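Local coordinates for protein esterase (PDB 7ATL) that hydrolyses carboxylic esters as a family VIII carboxylesterase and also shows promiscuous acyltransferase activity, at residues A[70-75]-A[113-118]; A[88-93]-A[179-184]; A[95-100]-A[107-112]; A[136-141]-A[157-162]; A[167-172]-A[337-342]. One frame throughout, in Å; residues are numbered along the deposited sequence.

Four of the five contacts build the helical part of this beta-lactamase-type fold, and interaction 5 joins that part to the antiparallel sheet. Interaction 5 lies at the probable active site: Tyr171 is hydrogen-bonded to Ser65 and Lys68 of the SxxK pattern. Interaction 1, its centre about 10 Å away, packs the helix whose first turn carries the lysine of that pattern and meets interaction 5 through His117 ND1 and Ser172 OG, 2.9 Å apart. Interactions 2 and 3, centres about 9 Å apart, share backbone pairing between Val90 N and Ile109 O at 2.8 Å. Interaction 4 adjoins interaction 3, Ala100 O lying 2.9 Å from Leu161 N, with its centre about 17 Å from that of interaction 5.

Interaction 1: A[70-75]-A[113-118]; sequences YITLAA and HLLSHT
Helix 67-80, whose first turn carries the lysine of the SxxK pattern of the beta-lactamase-type fold, meets the short helix 111-116 through Thr72, Ala75 and Leu115, in a buried contact that combines a thin apolar touch with a water bridge. One branch of the leucine does the touching: Leu115 CD2 reaches across to Thr72 CG2 at 4.0 Å and is also 4.4 Å from Ala75 CB, so it comes down over the space between residues one turn apart on the helix. Leu115 CB points along the interface, and it is the end of the side chain that closes on the helix. Elsewhere the same leucine packs on Leu86, Leu178 and Phe317.

The threonine divides its two branches between different tasks. Its methyl stands anti to the backbone N and meets the leucine, while OG1, anti to the carbonyl carbon (chi1 -61°), stays beside its own helix and is hydrogen-bonded to Lys68 O. Water 1 spans the remaining distance, donating to Thr72 OG1 at 2.9 Å and to Leu115 O at 2.6 Å. Just beyond, His117 leaves the helix with positive phi in a Schellman motif, Thr118 N bonding to His113 O at 3.0 Å.

Since the water donates a hydrogen bond to both partners and Lys68 O can only accept, the threonine hydroxyl is left to donate to that carbonyl: three polar groups are satisfied within an otherwise apolar junction.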
# COMPACT_ATOMS: atom_id res chain seq x y z
N TYR A 70 3.69 -3.30 -4.69
CA TYR A 70 3.67 -3.51 -6.16
C TYR A 70 4.83 -2.76 -6.82
O TYR A 70 5.58 -3.39 -7.59
CB TYR A 70 2.31 -3.11 -6.74
CG TYR A 70 1.30 -4.24 -6.75
CD1 TYR A 70 1.59 -5.44 -7.38
CD2 TYR A 70 0.08 -4.13 -6.12
CE1 TYR A 70 0.68 -6.48 -7.40
CE2 TYR A 70 -0.84 -5.15 -6.12
CZ TYR A 70 -0.54 -6.33 -6.77
OH TYR A 70 -1.44 -7.34 -6.78
N ILE A 71 4.98 -1.46 -6.56
CA ILE A 71 5.97 -0.62 -7.30
C ILE A 71 7.35 -0.80 -6.66
O ILE A 71 8.36 -0.76 -7.41
CB ILE A 71 5.53 0.85 -7.40
CG1 ILE A 71 4.14 0.98 -8.01
CG2 ILE A 71 6.55 1.67 -8.18
CD1 ILE A 71 4.04 0.47 -9.42
N THR A 72 7.39 -1.05 -5.34
CA THR A 72 8.63 -1.48 -4.65
C THR A 72 9.14 -2.76 -5.32
O THR A 72 10.35 -2.83 -5.63
CB THR A 72 8.40 -1.64 -3.15
OG1 THR A 72 8.01 -0.37 -2.64
CG2 THR A 72 9.62 -2.17 -2.43
N LEU A 73 8.26 -3.73 -5.60
CA LEU A 73 8.65 -4.99 -6.31
C LEU A 73 9.24 -4.65 -7.68
O LEU A 73 10.24 -5.27 -8.02
CB LEU A 73 7.48 -5.96 -6.50
CG LEU A 73 7.88 -7.22 -7.29
CD1 LEU A 73 9.11 -7.86 -6.67
CD2 LEU A 73 6.76 -8.23 -7.36
N ALA A 74 8.64 -3.75 -8.45
CA ALA A 74 9.14 -3.39 -9.79
C ALA A 74 10.59 -2.90 -9.67
O ALA A 74 11.45 -3.38 -10.43
CB ALA A 74 8.24 -2.37 -10.43
N ALA A 75 10.85 -2.00 -8.72
CA ALA A 75 12.18 -1.42 -8.42
C ALA A 75 13.18 -2.51 -8.01
O ALA A 75 14.33 -2.48 -8.49
CB ALA A 75 12.07 -0.41 -7.30
N HIS A 113 16.41 5.37 0.26
CA HIS A 113 15.66 6.34 1.08
C HIS A 113 14.22 6.35 0.55
O HIS A 113 13.27 6.34 1.38
CB HIS A 113 16.31 7.73 1.10
CG HIS A 113 17.73 7.80 1.56
ND1 HIS A 113 18.67 8.64 0.96
CD2 HIS A 113 18.38 7.17 2.57
CE1 HIS A 113 19.83 8.54 1.58
NE2 HIS A 113 19.69 7.65 2.56
N LEU A 114 14.03 6.39 -0.77
CA LEU A 114 12.64 6.31 -1.32
C LEU A 114 11.94 5.03 -0.81
O LEU A 114 10.78 5.12 -0.37
CB LEU A 114 12.65 6.35 -2.85
CG LEU A 114 13.09 7.66 -3.50
CD1 LEU A 114 12.91 7.59 -5.01
CD2 LEU A 114 12.32 8.84 -2.93
N LEU A 115 12.61 3.88 -0.84
CA LEU A 115 12.00 2.56 -0.54
C LEU A 115 11.54 2.47 0.93
O LEU A 115 10.62 1.68 1.20
CB LEU A 115 13.03 1.47 -0.85
CG LEU A 115 13.38 1.32 -2.32
CD1 LEU A 115 14.51 0.33 -2.51
CD2 LEU A 115 12.17 0.89 -3.13
N SER A 116 12.18 3.21 1.84
CA SER A 116 11.98 3.09 3.30
C SER A 116 11.41 4.39 3.86
O SER A 116 11.27 4.49 5.09
CB SER A 116 13.27 2.69 4.00
OG SER A 116 13.69 1.39 3.59
N HIS A 117 11.08 5.35 2.99
CA HIS A 117 10.40 6.62 3.38
C HIS A 117 11.29 7.43 4.33
O HIS A 117 10.76 7.96 5.31
CB HIS A 117 9.03 6.32 4.01
CG HIS A 117 8.03 5.76 3.06
ND1 HIS A 117 7.35 6.56 2.17
CD2 HIS A 117 7.61 4.50 2.83
CE1 HIS A 117 6.54 5.81 1.44
NE2 HIS A 117 6.69 4.54 1.82
N THR A 118 12.59 7.51 4.05
CA THR A 118 13.58 8.28 4.84
C THR A 118 14.12 9.42 3.97
O THR A 118 15.10 10.05 4.38
CB THR A 118 14.73 7.37 5.32
OG1 THR A 118 15.43 6.87 4.18
CG2 THR A 118 14.27 6.19 6.15
O HOH W 1 8.61 0.73 -0.06

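Interaction 2: A[88-93]-A[179-184]; sequences DTVSRW and GAVLEQ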
# COMPACT_ATOMS: atom_id res chain seq x y z
N ASP A 88 21.84 4.80 -5.95
CA ASP A 88 21.65 5.84 -6.98
C ASP A 88 20.96 7.05 -6.36
O ASP A 88 19.99 6.86 -5.57
CB ASP A 88 20.80 5.32 -8.13
CG ASP A 88 21.54 4.34 -9.00
OD1 ASP A 88 22.64 3.90 -8.58
OD2 ASP A 88 21.02 4.02 -10.09
N THR A 89 21.40 8.24 -6.72
CA THR A 89 20.66 9.49 -6.39
C THR A 89 19.38 9.51 -7.22
O THR A 89 19.32 8.83 -8.25
CB THR A 89 21.53 10.72 -6.63
OG1 THR A 89 21.80 10.81 -8.03
CG2 THR A 89 22.81 10.66 -5.82
N VAL A 90 18.38 10.24 -6.75
CA VAL A 90 17.13 10.46 -7.51
C VAL A 90 17.45 11.40 -8.66
O VAL A 90 17.05 11.13 -9.81
CB VAL A 90 16.00 10.99 -6.60
CG1 VAL A 90 14.77 11.36 -7.40
CG2 VAL A 90 15.65 9.98 -5.52
N SER A 91 18.19 12.46 -8.36
CA SER A 91 18.56 13.51 -9.34
C SER A 91 19.29 12.89 -10.56
O SER A 91 19.18 13.44 -11.67
CB SER A 91 19.34 14.63 -8.66
OG SER A 91 20.72 14.31 -8.43
N ARG A 92 19.96 11.76 -10.39
CA ARG A 92 20.59 11.01 -11.52
C ARG A 92 19.53 10.61 -12.56
O ARG A 92 19.83 10.61 -13.77
CB ARG A 92 21.29 9.76 -10.99
CG ARG A 92 21.91 8.87 -12.05
CD ARG A 92 22.77 7.82 -11.37
NE ARG A 92 23.35 6.84 -12.27
CZ ARG A 92 24.25 5.94 -11.90
NH1 ARG A 92 24.65 5.88 -10.64
NH2 ARG A 92 24.74 5.09 -12.79
N TRP A 93 18.33 10.27 -12.09
CA TRP A 93 17.22 9.76 -12.94
C TRP A 93 16.22 10.88 -13.26
O TRP A 93 15.68 10.89 -14.38
CB TRP A 93 16.58 8.56 -12.22
CG TRP A 93 17.51 7.40 -12.16
CD1 TRP A 93 18.22 6.94 -11.08
CD2 TRP A 93 17.90 6.58 -13.27
NE1 TRP A 93 19.00 5.87 -11.44
CE2 TRP A 93 18.81 5.63 -12.78
CE3 TRP A 93 17.55 6.55 -14.62
CZ2 TRP A 93 19.36 4.65 -13.61
CZ3 TRP A 93 18.10 5.59 -15.44
CH2 TRP A 93 18.99 4.65 -14.94
N GLY A 179 8.21 5.67 -8.82
CA GLY A 179 7.48 5.39 -10.08
C GLY A 179 8.07 6.14 -11.25
O GLY A 179 8.35 5.51 -12.29
N ALA A 180 8.29 7.44 -11.08
CA ALA A 180 8.90 8.30 -12.12
C ALA A 180 10.34 7.85 -12.37
O ALA A 180 10.76 7.76 -13.53
CB ALA A 180 8.79 9.75 -11.73
N VAL A 181 11.10 7.54 -11.32
CA VAL A 181 12.46 6.99 -11.55
C VAL A 181 12.35 5.74 -12.43
O VAL A 181 13.09 5.64 -13.42
CB VAL A 181 13.19 6.66 -10.24
CG1 VAL A 181 14.44 5.82 -10.51
CG2 VAL A 181 13.53 7.91 -9.45
N LEU A 182 11.47 4.82 -12.08
CA LEU A 182 11.32 3.54 -12.83
C LEU A 182 11.02 3.82 -14.32
O LEU A 182 11.57 3.08 -15.18
CB LEU A 182 10.19 2.75 -12.16
CG LEU A 182 10.63 1.67 -11.18
CD1 LEU A 182 11.76 2.14 -10.27
CD2 LEU A 182 9.45 1.18 -10.37
N GLU A 183 10.21 4.83 -14.63
CA GLU A 183 9.94 5.28 -16.04
C GLU A 183 11.27 5.61 -16.74
O GLU A 183 11.47 5.17 -17.88
CB GLU A 183 9.04 6.51 -16.10
CG GLU A 183 7.62 6.26 -15.66
CD GLU A 183 6.69 7.46 -15.78
OE1 GLU A 183 7.20 8.62 -15.65
OE2 GLU A 183 5.46 7.23 -16.01
N GLN A 184 12.15 6.36 -16.09
CA GLN A 184 13.43 6.75 -16.72
C GLN A 184 14.31 5.52 -16.90
O GLN A 184 14.97 5.44 -17.95
CB GLN A 184 14.12 7.83 -15.89
CG GLN A 184 13.31 9.11 -15.78
CD GLN A 184 12.85 9.62 -17.12
OE1 GLN A 184 11.69 9.95 -17.31
NE2 GLN A 184 13.76 9.66 -18.07
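The loop leading from helix 67-80 to helix 111-116 packs on helix 174-186 through Trp93, which rests against Val181 and Gln184 in the helical part of the fold; a bound tetraethylene glycol, probably from the crystallisation liquor, lies about 4 Å from the tryptophan side chain. Val181 CG1, placed anti to its backbone N (chi1 167°), approaches the root of the indole obliquely, 3.8 Å from Trp93 CG. The two side chains cross at about a right angle. Further along the ring, Gln184 CB comes to 3.9 Å from Trp93 CE3. Chi1 of the glutamine (-62°) sets CG beside its backbone N and 3.3 Å from Trp93 O, and the chain bends only beyond CG. Val90 CG1 adds a smaller touch on Val181 CG2, at 4.2 Å.

Within the loop a hydrogen bond sets the rotation of the ring. Trp93 NE1 donates to Asp88 OD2 over 3.1 Å at 163°, with the acceptor almost in the indole plane and used on the anti side of the carboxylate. Thr89 OG1 accepts from Arg92 N in an ST motif.

With its N-H satisfied inside its own segment, the indole meets the helix by carbon atoms, the backbone O adds a close approach to Gln184 CG, and the junction rests on van der Waals contact.

Interaction 3: A[95-100]-A[107-112]; sequences PWFTPA and PPIKIR
Phe97 and Pro99 make the apolar part of this contact by converging on one methyl, Ile109 CD1. It meets Phe97 at the ring edge, near the ring plane, 3.8 Å from CE2, and Pro99 at CG, 4.0 Å away. The isoleucine and proline side chains cross at about a right angle, whereas the phenylalanine comes in at a slant. Phe97 sits at the centre of an inverse gamma turn, and with CG anti to the backbone N (chi1 -161°) its ring is carried to Ile109 although its CB starts off along the interface.

The polar part is a single water bridge. Water 2 donates to Pro99 O at 2.7 Å and to Pro107 O at 2.7 Å, so both of its protons tie the two backbones together and both carbonyls gain a donor. Beside this bridge the ring of Pro107 brings CD to 3.9 Å from Pro99 O, a van der Waals approach.

Among the neighbouring elements, the contact closes a short excursion just before helix 111-116, with Lys110 as its N-cap residue. Phe97 also packs on Leu156 and Ala157 of helix 149-157 and on Val177 of helix 174-186, while Ile109 touches Val90, earlier in the same loop, and Pro165 in another.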
# COMPACT_ATOMS: atom_id res chain seq x y z
N PRO A 95 16.69 14.80 -13.25
CA PRO A 95 17.67 15.85 -12.97
C PRO A 95 17.10 17.10 -12.28
O PRO A 95 17.82 17.76 -11.60
CB PRO A 95 18.27 16.21 -14.35
CG PRO A 95 17.89 15.06 -15.30
CD PRO A 95 16.68 14.38 -14.67
N TRP A 96 15.80 17.35 -12.44
CA TRP A 96 15.05 18.50 -11.87
C TRP A 96 14.53 18.21 -10.44
O TRP A 96 14.10 19.17 -9.76
CB TRP A 96 13.90 18.85 -12.82
CG TRP A 96 13.13 17.65 -13.31
CD1 TRP A 96 13.30 17.01 -14.49
CD2 TRP A 96 12.09 16.94 -12.60
NE1 TRP A 96 12.44 15.95 -14.58
CE2 TRP A 96 11.68 15.89 -13.45
CE3 TRP A 96 11.48 17.08 -11.35
CZ2 TRP A 96 10.67 14.99 -13.09
CZ3 TRP A 96 10.49 16.19 -10.99
CH2 TRP A 96 10.09 15.17 -11.85
N PHE A 97 14.52 16.96 -9.98
CA PHE A 97 14.11 16.62 -8.59
C PHE A 97 15.29 16.82 -7.64
O PHE A 97 15.98 15.84 -7.24
CB PHE A 97 13.53 15.21 -8.50
CG PHE A 97 12.69 15.01 -7.26
CD1 PHE A 97 11.36 15.39 -7.24
CD2 PHE A 97 13.25 14.51 -6.10
CE1 PHE A 97 10.60 15.27 -6.09
CE2 PHE A 97 12.49 14.38 -4.96
CZ PHE A 97 11.16 14.74 -4.96
N THR A 98 15.48 18.07 -7.23
CA THR A 98 16.62 18.49 -6.37
C THR A 98 16.11 19.36 -5.23
O THR A 98 16.62 20.46 -5.03
CB THR A 98 17.70 19.16 -7.22
OG1 THR A 98 17.10 20.20 -7.99
CG2 THR A 98 18.37 18.20 -8.17
N PRO A 99 15.14 18.88 -4.42
CA PRO A 99 14.59 19.68 -3.32
C PRO A 99 15.64 20.03 -2.25
O PRO A 99 16.64 19.33 -2.12
CB PRO A 99 13.52 18.77 -2.71
CG PRO A 99 13.96 17.39 -3.11
CD PRO A 99 14.49 17.57 -4.52
N ALA A 100 15.34 21.08 -1.49
CA ALA A 100 16.22 21.68 -0.46
C ALA A 100 15.60 21.48 0.91
O ALA A 100 14.39 21.42 0.99
CB ALA A 100 16.37 23.14 -0.77
N PRO A 107 20.42 18.15 -0.39
CA PRO A 107 21.10 16.89 -0.13
C PRO A 107 20.63 15.85 -1.14
O PRO A 107 19.46 15.82 -1.52
CB PRO A 107 20.66 16.53 1.29
CG PRO A 107 19.28 17.12 1.39
CD PRO A 107 19.29 18.36 0.53
N PRO A 108 21.54 14.95 -1.56
CA PRO A 108 21.17 13.86 -2.46
C PRO A 108 20.21 12.92 -1.74
O PRO A 108 20.31 12.75 -0.52
CB PRO A 108 22.50 13.19 -2.85
CG PRO A 108 23.47 13.61 -1.75
CD PRO A 108 22.95 14.91 -1.16
N ILE A 109 19.23 12.41 -2.48
CA ILE A 109 18.27 11.38 -2.03
C ILE A 109 18.66 10.10 -2.74
O ILE A 109 18.83 10.12 -3.98
CB ILE A 109 16.81 11.75 -2.36
CG1 ILE A 109 16.33 13.02 -1.65
CG2 ILE A 109 15.90 10.56 -2.06
CD1 ILE A 109 15.08 13.64 -2.27
N LYS A 110 18.78 9.03 -1.98
CA LYS A 110 19.12 7.71 -2.53
C LYS A 110 17.84 6.90 -2.70
O LYS A 110 16.90 7.10 -1.92
CB LYS A 110 20.12 6.97 -1.64
CG LYS A 110 21.54 7.49 -1.67
CD LYS A 110 22.27 7.13 -0.38
CE LYS A 110 23.76 7.01 -0.56
NZ LYS A 110 24.29 5.85 0.19
N ILE A 111 17.85 6.00 -3.68
CA ILE A 111 16.75 5.04 -3.96
C ILE A 111 16.41 4.31 -2.65
O ILE A 111 15.22 4.15 -2.38
CB ILE A 111 17.14 4.10 -5.12
CG1 ILE A 111 17.46 4.88 -6.40
CG2 ILE A 111 16.05 3.07 -5.38
CD1 ILE A 111 16.32 5.75 -6.90
N ARG A 112 17.38 3.92 -1.83
CA ARG A 112 17.05 3.17 -0.59
C ARG A 112 16.23 4.06 0.36
O ARG A 112 15.49 3.52 1.23
CB ARG A 112 18.30 2.63 0.12
CG ARG A 112 19.31 3.71 0.51
CD ARG A 112 20.43 3.15 1.36
NE ARG A 112 21.36 2.36 0.56
CZ ARG A 112 21.44 1.03 0.54
NH1 ARG A 112 20.62 0.27 1.26
NH2 ARG A 112 22.34 0.46 -0.24
O HOH W 2 17.80 17.17 -3.16

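Interaction 4: A[136-141]-A[157-162]; sequences LGIKDG and AQADLL. With EDO (1,2-ethanediol), chain F.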
# COMPACT_ATOMS: atom_id res chain seq x y z
N LEU A 136 1.18 24.53 -2.37
CA LEU A 136 1.87 24.29 -3.66
C LEU A 136 0.98 23.51 -4.63
O LEU A 136 1.34 23.47 -5.79
CB LEU A 136 3.18 23.54 -3.39
CG LEU A 136 4.39 24.45 -3.18
CD1 LEU A 136 5.57 23.64 -2.62
CD2 LEU A 136 4.77 25.14 -4.49
N GLY A 137 -0.11 22.89 -4.16
CA GLY A 137 -1.02 22.13 -5.04
C GLY A 137 -0.49 20.74 -5.36
O GLY A 137 -0.84 20.19 -6.42
N ILE A 138 0.33 20.20 -4.48
CA ILE A 138 0.84 18.81 -4.58
C ILE A 138 -0.34 17.85 -4.33
O ILE A 138 -1.13 18.08 -3.41
CB ILE A 138 2.01 18.63 -3.60
CG1 ILE A 138 3.20 19.46 -4.06
CG2 ILE A 138 2.38 17.16 -3.42
CD1 ILE A 138 4.16 19.79 -2.95
N LYS A 139 -0.43 16.80 -5.15
CA LYS A 139 -1.48 15.76 -5.04
C LYS A 139 -0.89 14.50 -4.41
O LYS A 139 0.27 14.17 -4.65
CB LYS A 139 -2.07 15.53 -6.44
CG LYS A 139 -2.63 16.78 -7.10
CD LYS A 139 -3.78 17.43 -6.32
CE LYS A 139 -3.98 18.90 -6.61
NZ LYS A 139 -4.75 19.53 -5.52
N ASP A 140 -1.69 13.81 -3.61
CA ASP A 140 -1.26 12.59 -2.88
C ASP A 140 -1.54 11.34 -3.71
O ASP A 140 -1.12 10.27 -3.27
CB ASP A 140 -1.92 12.51 -1.50
CG ASP A 140 -1.35 13.47 -0.46
OD1 ASP A 140 -0.19 13.97 -0.66
OD2 ASP A 140 -2.05 13.68 0.58
N GLY A 141 -2.23 11.45 -4.86
CA GLY A 141 -2.50 10.32 -5.76
C GLY A 141 -3.93 9.78 -5.72
O GLY A 141 -4.24 8.88 -6.52
N ALA A 157 9.11 18.94 -5.87
CA ALA A 157 10.54 19.32 -5.93
C ALA A 157 10.73 20.71 -5.32
O ALA A 157 11.84 20.97 -4.81
CB ALA A 157 11.05 19.30 -7.36
N GLN A 158 9.69 21.56 -5.37
CA GLN A 158 9.76 22.97 -4.90
C GLN A 158 9.47 23.08 -3.40
O GLN A 158 9.61 24.19 -2.84
CB GLN A 158 8.79 23.84 -5.69
CG GLN A 158 9.14 23.98 -7.16
CD GLN A 158 8.00 24.68 -7.85
OE1 GLN A 158 7.34 24.13 -8.73
NE2 GLN A 158 7.69 25.87 -7.36
N ALA A 159 9.04 21.99 -2.76
CA ALA A 159 8.78 21.95 -1.31
C ALA A 159 10.07 21.62 -0.55
O ALA A 159 10.86 20.80 -1.00
CB ALA A 159 7.68 20.96 -1.01
N ASP A 160 10.23 22.19 0.62
CA ASP A 160 11.28 21.81 1.58
C ASP A 160 11.15 20.31 1.87
O ASP A 160 10.02 19.85 2.15
CB ASP A 160 11.18 22.66 2.85
CG ASP A 160 11.51 24.13 2.64
OD1 ASP A 160 11.93 24.50 1.51
OD2 ASP A 160 11.38 24.90 3.64
N LEU A 161 12.27 19.59 1.85
CA LEU A 161 12.43 18.33 2.60
C LEU A 161 12.31 18.66 4.09
O LEU A 161 12.61 19.81 4.46
CB LEU A 161 13.79 17.72 2.29
CG LEU A 161 14.01 17.30 0.85
CD1 LEU A 161 15.47 16.94 0.61
CD2 LEU A 161 13.10 16.13 0.49
N LEU A 162 11.92 17.69 4.91
CA LEU A 162 11.73 17.88 6.36
C LEU A 162 12.96 17.42 7.14
O LEU A 162 13.02 17.72 8.32
CB LEU A 162 10.46 17.16 6.78
CG LEU A 162 9.21 17.95 6.41
CD1 LEU A 162 8.76 17.63 5.00
CD2 LEU A 162 8.10 17.72 7.40
C1 EDO F . -3.72 21.28 -3.00
O1 EDO F . -3.16 20.03 -3.42
C2 EDO F . -4.31 21.27 -1.64
O2 EDO F . -4.96 22.46 -1.26
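The peptide group joining Gln158 to Ala159 is the flat element of this contact, and Leu136 lies over one of its faces: CD1 is 4.0 Å from Gln158 C and 3.8 Å from Ala159 N, above the plane and somewhat offset. The other branch of the leucine, CD2, turns toward the end of the Gln158 side chain, whose terminal amide is of doubtful orientation. Beside the peptide, Ala159 CB packs against a pair of methyls that approach from one side, at 3.8 Å from Leu136 CD1 and 4.2 Å from Ile138 CD1. Ile138 reaches it with CG1 anti to the carbonyl carbon (chi1 -68°) and an extended chi2, which sends CD1 out toward the alanine.

These residues sit where two helices of the helical part of the beta-lactamase-type fold give way to loops. Gly137 ends helix 132-136 in a Schellman motif, with positive phi; Leu136 before the turn and Ile138 after it both point at the segment following helix 149-157. Tyr133 of the first helix packs on both Ile138 and Ala159, and Asn152 OD1 accepts a hydrogen bond from Lys139 N.

Beyond the turn, a 1,2-ethanediol, probably from the crystallisation liquor, is held by Lys139. The bend at chi2 (-61°) folds the lysine back along the loop until NZ donates to O1 of the diol at 2.7 Å, with Ile138 O at 2.8 Å from the same oxygen.

Interaction 5: A[167-172]-A[337-342]; sequences SEFRYS and LQWGGV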
# COMPACT_ATOMS: atom_id res chain seq x y z
N SER A 167 17.82 10.16 7.63
CA SER A 167 17.92 10.46 9.09
C SER A 167 16.66 9.97 9.83
O SER A 167 16.78 9.70 11.03
CB SER A 167 18.24 11.91 9.40
OG SER A 167 17.34 12.80 8.76
N GLU A 168 15.51 9.84 9.17
CA GLU A 168 14.29 9.44 9.91
C GLU A 168 13.20 8.96 8.96
O GLU A 168 13.17 9.35 7.79
CB GLU A 168 13.79 10.60 10.78
CG GLU A 168 12.95 11.60 10.02
CD GLU A 168 12.57 12.87 10.77
OE1 GLU A 168 12.67 12.88 12.01
OE2 GLU A 168 12.16 13.83 10.10
N PHE A 169 12.31 8.15 9.50
CA PHE A 169 11.13 7.64 8.78
C PHE A 169 10.01 8.67 8.85
O PHE A 169 9.77 9.20 9.93
CB PHE A 169 10.66 6.32 9.39
CG PHE A 169 9.40 5.77 8.78
CD1 PHE A 169 9.46 4.93 7.68
CD2 PHE A 169 8.17 6.01 9.36
CE1 PHE A 169 8.30 4.37 7.15
CE2 PHE A 169 7.01 5.45 8.83
CZ PHE A 169 7.08 4.65 7.72
N ARG A 170 9.40 8.95 7.70
CA ARG A 170 8.20 9.80 7.55
C ARG A 170 7.47 9.30 6.31
O ARG A 170 8.02 9.41 5.19
CB ARG A 170 8.56 11.29 7.45
CG ARG A 170 7.37 12.23 7.68
CD ARG A 170 7.73 13.64 7.26
NE ARG A 170 8.70 14.17 8.21
CZ ARG A 170 8.38 14.72 9.38
NH1 ARG A 170 7.12 14.87 9.74
NH2 ARG A 170 9.33 15.14 10.20
N TYR A 171 6.27 8.75 6.53
CA TYR A 171 5.43 8.17 5.46
C TYR A 171 5.22 9.24 4.41
O TYR A 171 4.90 10.36 4.78
CB TYR A 171 4.10 7.67 6.02
CG TYR A 171 3.38 6.73 5.11
CD1 TYR A 171 4.02 5.66 4.51
CD2 TYR A 171 2.03 6.88 4.90
CE1 TYR A 171 3.35 4.78 3.69
CE2 TYR A 171 1.34 6.02 4.07
CZ TYR A 171 2.00 4.96 3.46
OH TYR A 171 1.28 4.12 2.67
N SER A 172 5.39 8.91 3.13
CA SER A 172 5.68 9.95 2.13
C SER A 172 5.19 9.58 0.73
O SER A 172 4.81 8.44 0.46
CB SER A 172 7.15 10.24 2.13
OG SER A 172 7.86 9.26 1.40
N LEU A 337 6.45 -8.99 7.47
CA LEU A 337 6.33 -7.78 6.62
C LEU A 337 4.85 -7.47 6.52
O LEU A 337 4.09 -8.39 6.20
CB LEU A 337 6.94 -8.06 5.24
CG LEU A 337 7.14 -6.82 4.37
CD1 LEU A 337 8.27 -5.96 4.92
CD2 LEU A 337 7.42 -7.22 2.92
N GLN A 338 4.44 -6.23 6.80
CA GLN A 338 3.02 -5.84 6.83
C GLN A 338 2.85 -4.40 6.36
O GLN A 338 3.71 -3.58 6.68
CB GLN A 338 2.48 -5.93 8.26
CG GLN A 338 1.06 -5.40 8.44
CD GLN A 338 0.58 -5.72 9.83
OE1 GLN A 338 0.23 -6.84 10.13
NE2 GLN A 338 0.59 -4.74 10.71
N TRP A 339 1.75 -4.12 5.70
CA TRP A 339 1.26 -2.74 5.48
C TRP A 339 -0.23 -2.82 5.12
O TRP A 339 -0.79 -3.94 5.22
CB TRP A 339 2.11 -2.06 4.41
CG TRP A 339 2.21 -0.58 4.57
CD1 TRP A 339 1.81 0.35 3.67
CD2 TRP A 339 2.73 0.13 5.70
NE1 TRP A 339 2.03 1.60 4.17
CE2 TRP A 339 2.58 1.50 5.42
CE3 TRP A 339 3.30 -0.24 6.93
CZ2 TRP A 339 2.98 2.49 6.31
CZ3 TRP A 339 3.70 0.74 7.81
CH2 TRP A 339 3.54 2.09 7.50
N GLY A 340 -0.85 -1.69 4.77
CA GLY A 340 -2.29 -1.62 4.48
C GLY A 340 -2.62 -0.60 3.40
O GLY A 340 -1.74 -0.33 2.54
N GLY A 341 -3.84 -0.03 3.49
CA GLY A 341 -4.39 0.97 2.55
C GLY A 341 -5.55 1.73 3.17
O GLY A 341 -6.44 1.10 3.74
N VAL A 342 -5.57 3.05 3.03
CA VAL A 342 -6.65 3.87 3.65
C VAL A 342 -8.01 3.42 3.12
O VAL A 342 -8.96 3.56 3.87
CB VAL A 342 -6.45 5.38 3.42
CG1 VAL A 342 -5.12 5.86 3.96
CG2 VAL A 342 -6.61 5.76 1.96
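Tyr171 and Trp339 meet at the probable active site of this family VIII esterase: the tyrosine opens a Tyr-Ser-Leu sequence that probably corresponds to the family's tyrosine motif, and the tryptophan opens a Trp-Gly-Gly sequence on strand 337-341 that probably corresponds to another family motif. Both side chains take CG anti to the backbone N, Tyr171 at chi1 -163°. They project toward each other from backbones whose nearest CA atoms are 11.7 Å apart and slide past in opposite directions. As a result the six-membered part of the indole comes over one face of the phenol, with Trp339 CZ2 3.5 Å from Tyr171 CE1. The phenol and the five-membered ring of Trp339 form an oblique pair, planes inclined at 59° and centroids 5.3 Å apart.

Phe169, also with CG anti to its backbone N, adds a looser touch: its CZ lies 4.4 Å from Trp339 CH2, at the far end of the indole. Between these two aromatics along the chain, Arg170 turns the other way and forms a salt bridge with Glu168, NH2 to OE2 at 3.1 Å.

The tyrosine hydroxyl has further partners in Ser65 OG and Lys68 NZ of the SxxK pattern, consistent with a catalytic grouping as in relatives. Trp339 probably helps to position it: NE1 donates to Tyr171 OH at 3.0 Å, nearly straight at 176°, with the oxygen lying in the indole plane.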